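PDB 4H51: aspartate aminotransferase from Leishmania major, which probably catalyses the pyridoxal phosphate-dependent transfer of the amino group of L-aspartate to 2-oxoglutarate, working as a homodimer. Local coordinates for residues Asn149-Val154 with Lys160-Tyr165. Numbering follows the deposited sequence.
Sequences NHYGVV and KNICTY
Ile162, on strand 162-169, packs against Tyr151 and Val154 of helix 148-156, joining the last two elements of a beta-alpha-beta crossover that begins with strand 140-144. Its strands lie side by side and parallel in the large mixed sheet of a class-I, pyridoxal phosphate-dependent aminotransferase. No hydrogen bond links the two segments, so their contact rests on carbon packing.

The aromatic part is a CH-pi contact. Ile162 CD1 sits over one face of the Tyr151 ring, 4.0 Å from its centroid and 16° off the ring normal, shifted toward the rim on the CZ side. Ile162 CG2 lies on the same side of the ring but outside its rim, 3.4 Å from Tyr151 CE2. Tyr151 can offer this face because its CG is anti to the backbone N (chi1 -162°), which swings the ring toward the strand although its CB points neither at the strand nor away from it. A tyrosine suits this exposed helix position: its flat carbon surface shelters the partly exposed isoleucine, while the hydroxyl keeps a polar end.

The aliphatic part lies deeper. Val154, buried, points its CB at the strand, and its short branched side chain also fits against Ile140 and Ile194 of the sheet. His150 of the same helix turns to the sheet and hydrogen-bonds Asp229 and Thr146; Asn149 faces the dimer interface instead, its ND2 hydrogen-bonded to Arg299 O of the second subunit. Isoleucine suits the bridging place because its beta-branch sends CG2 to the ring rim while the longer arm serves both valine and ring face: Ile162 CG1 is 3.7 Å from Val154 CG1, and CD1 packs 3.8 Å from the same valine methyl.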
loop_
_atom_site.group_PDB
_atom_site.type_symbol
_atom_site.label_atom_id
_atom_site.label_comp_id
_atom_site.label_asym_id
_atom_site.label_seq_id
_atom_site.Cartn_x
_atom_site.Cartn_y
_atom_site.Cartn_z
ATOM N N ASN B 149 -14.358 6.176 -7.022
ATOM C CA ASN B 149 -12.916 6.156 -7.105
ATOM C C ASN B 149 -12.338 5.522 -8.377
ATOM O O ASN B 149 -11.168 5.680 -8.637
ATOM C CB ASN B 149 -12.333 5.438 -5.880
ATOM C CG ASN B 149 -10.888 5.872 -5.542
ATOM O OD1 ASN B 149 -10.545 7.032 -5.749
ATOM N ND2 ASN B 149 -10.075 4.965 -4.918
ATOM N N HIS B 150 -13.115 4.799 -9.188
ATOM C CA HIS B 150 -12.565 4.204 -10.437
ATOM C C HIS B 150 -11.882 5.237 -11.299
ATOM O O HIS B 150 -10.799 5.006 -11.802
ATOM C CB HIS B 150 -13.639 3.493 -11.298
ATOM C CG HIS B 150 -13.909 2.048 -10.912
ATOM N ND1 HIS B 150 -15.104 1.420 -11.176
ATOM C CD2 HIS B 150 -13.120 1.105 -10.260
ATOM C CE1 HIS B 150 -15.045 0.168 -10.725
ATOM N NE2 HIS B 150 -13.853 -0.018 -10.145
ATOM N N TYR B 151 -12.555 6.372 -11.522
ATOM C CA TYR B 151 -12.055 7.402 -12.441
ATOM C C TYR B 151 -10.651 7.907 -12.058
ATOM O O TYR B 151 -9.682 7.914 -12.872
ATOM C CB TYR B 151 -13.117 8.554 -12.570
ATOM C CG TYR B 151 -12.875 9.417 -13.797
ATOM C CD1 TYR B 151 -11.913 10.468 -13.755
ATOM C CD2 TYR B 151 -13.514 9.146 -15.011
ATOM C CE1 TYR B 151 -11.629 11.256 -14.891
ATOM C CE2 TYR B 151 -13.212 9.910 -16.150
ATOM C CZ TYR B 151 -12.288 10.965 -16.089
ATOM O OH TYR B 151 -12.006 11.719 -17.226
ATOM N N GLY B 152 -10.513 8.288 -10.796
ATOM C CA GLY B 152 -9.248 8.812 -10.301
ATOM C C GLY B 152 -8.146 7.788 -10.328
ATOM O O GLY B 152 -7.007 8.093 -10.656
ATOM N N VAL B 153 -8.478 6.557 -9.959
ATOM C CA VAL B 153 -7.509 5.482 -9.981
ATOM C C VAL B 153 -6.993 5.261 -11.382
ATOM O O VAL B 153 -5.798 5.182 -11.626
ATOM C CB VAL B 153 -8.084 4.155 -9.378
ATOM C CG1 VAL B 153 -7.104 3.033 -9.586
ATOM C CG2 VAL B 153 -8.383 4.363 -7.888
ATOM N N VAL B 154 -7.904 5.191 -12.343
ATOM C CA VAL B 154 -7.488 4.903 -13.714
ATOM C C VAL B 154 -6.683 6.065 -14.343
ATOM O O VAL B 154 -5.673 5.849 -15.033
ATOM C CB VAL B 154 -8.777 4.468 -14.472
ATOM C CG1 VAL B 154 -8.782 4.785 -15.927
ATOM C CG2 VAL B 154 -9.081 2.983 -14.161
ATOM N N LYS B 160 -5.509 8.173 -20.481
ATOM C CA LYS B 160 -5.860 9.499 -21.007
ATOM C C LYS B 160 -7.252 9.550 -21.699
ATOM O O LYS B 160 -7.813 10.644 -21.922
ATOM C CB LYS B 160 -4.762 9.956 -21.984
ATOM C CG LYS B 160 -3.341 9.901 -21.391
ATOM C CD LYS B 160 -3.253 10.774 -20.160
ATOM C CE LYS B 160 -1.858 10.759 -19.505
ATOM N NZ LYS B 160 -1.771 11.586 -18.241
ATOM N N ASN B 161 -7.806 8.376 -22.044
ATOM C CA ASN B 161 -9.080 8.299 -22.767
ATOM C C ASN B 161 -10.042 7.400 -21.999
ATOM O O ASN B 161 -10.251 6.240 -22.348
ATOM C CB ASN B 161 -8.846 7.815 -24.184
ATOM C CG ASN B 161 -10.114 7.707 -25.010
ATOM O OD1 ASN B 161 -11.151 8.319 -24.701
ATOM N ND2 ASN B 161 -10.027 6.969 -26.103
ATOM N N ILE B 162 -10.581 7.949 -20.912
ATOM C CA ILE B 162 -11.519 7.241 -20.045
ATOM C C ILE B 162 -12.940 7.452 -20.575
ATOM O O ILE B 162 -13.341 8.589 -20.845
ATOM C CB ILE B 162 -11.406 7.725 -18.586
ATOM C CG1 ILE B 162 -9.963 7.524 -18.087
ATOM C CG2 ILE B 162 -12.419 6.999 -17.660
ATOM C CD1 ILE B 162 -9.621 8.332 -16.820
ATOM N N CYS B 163 -13.678 6.355 -20.713
ATOM C CA CYS B 163 -14.985 6.361 -21.398
ATOM C C CYS B 163 -15.965 5.651 -20.508
ATOM O O CYS B 163 -15.558 5.042 -19.471
ATOM C CB CYS B 163 -14.892 5.671 -22.746
ATOM S SG CYS B 163 -13.728 6.421 -23.939
ATOM N N THR B 164 -17.248 5.784 -20.822
ATOM C CA THR B 164 -18.252 5.032 -20.123
ATOM C C THR B 164 -19.099 4.144 -21.035
ATOM O O THR B 164 -19.226 4.432 -22.226
ATOM C CB THR B 164 -19.171 5.959 -19.323
ATOM O OG1 THR B 164 -19.880 6.807 -20.249
ATOM C CG2 THR B 164 -18.328 6.816 -18.328
ATOM N N TYR B 165 -19.614 3.044 -20.470
ATOM C CA TYR B 165 -20.647 2.250 -21.140
ATOM C C TYR B 165 -21.964 2.465 -20.425
ATOM O O TYR B 165 -22.015 2.535 -19.177
ATOM C CB TYR B 165 -20.324 0.748 -21.238
ATOM C CG TYR B 165 -19.953 0.057 -19.983
ATOM C CD1 TYR B 165 -18.633 0.004 -19.577
ATOM C CD2 TYR B 165 -20.902 -0.576 -19.213
ATOM C CE1 TYR B 165 -18.256 -0.665 -18.405
ATOM C CE2 TYR B 165 -20.540 -1.240 -18.023
ATOM C CZ TYR B 165 -19.204 -1.293 -17.650
ATOM O OH TYR B 165 -18.789 -1.916 -16.503
#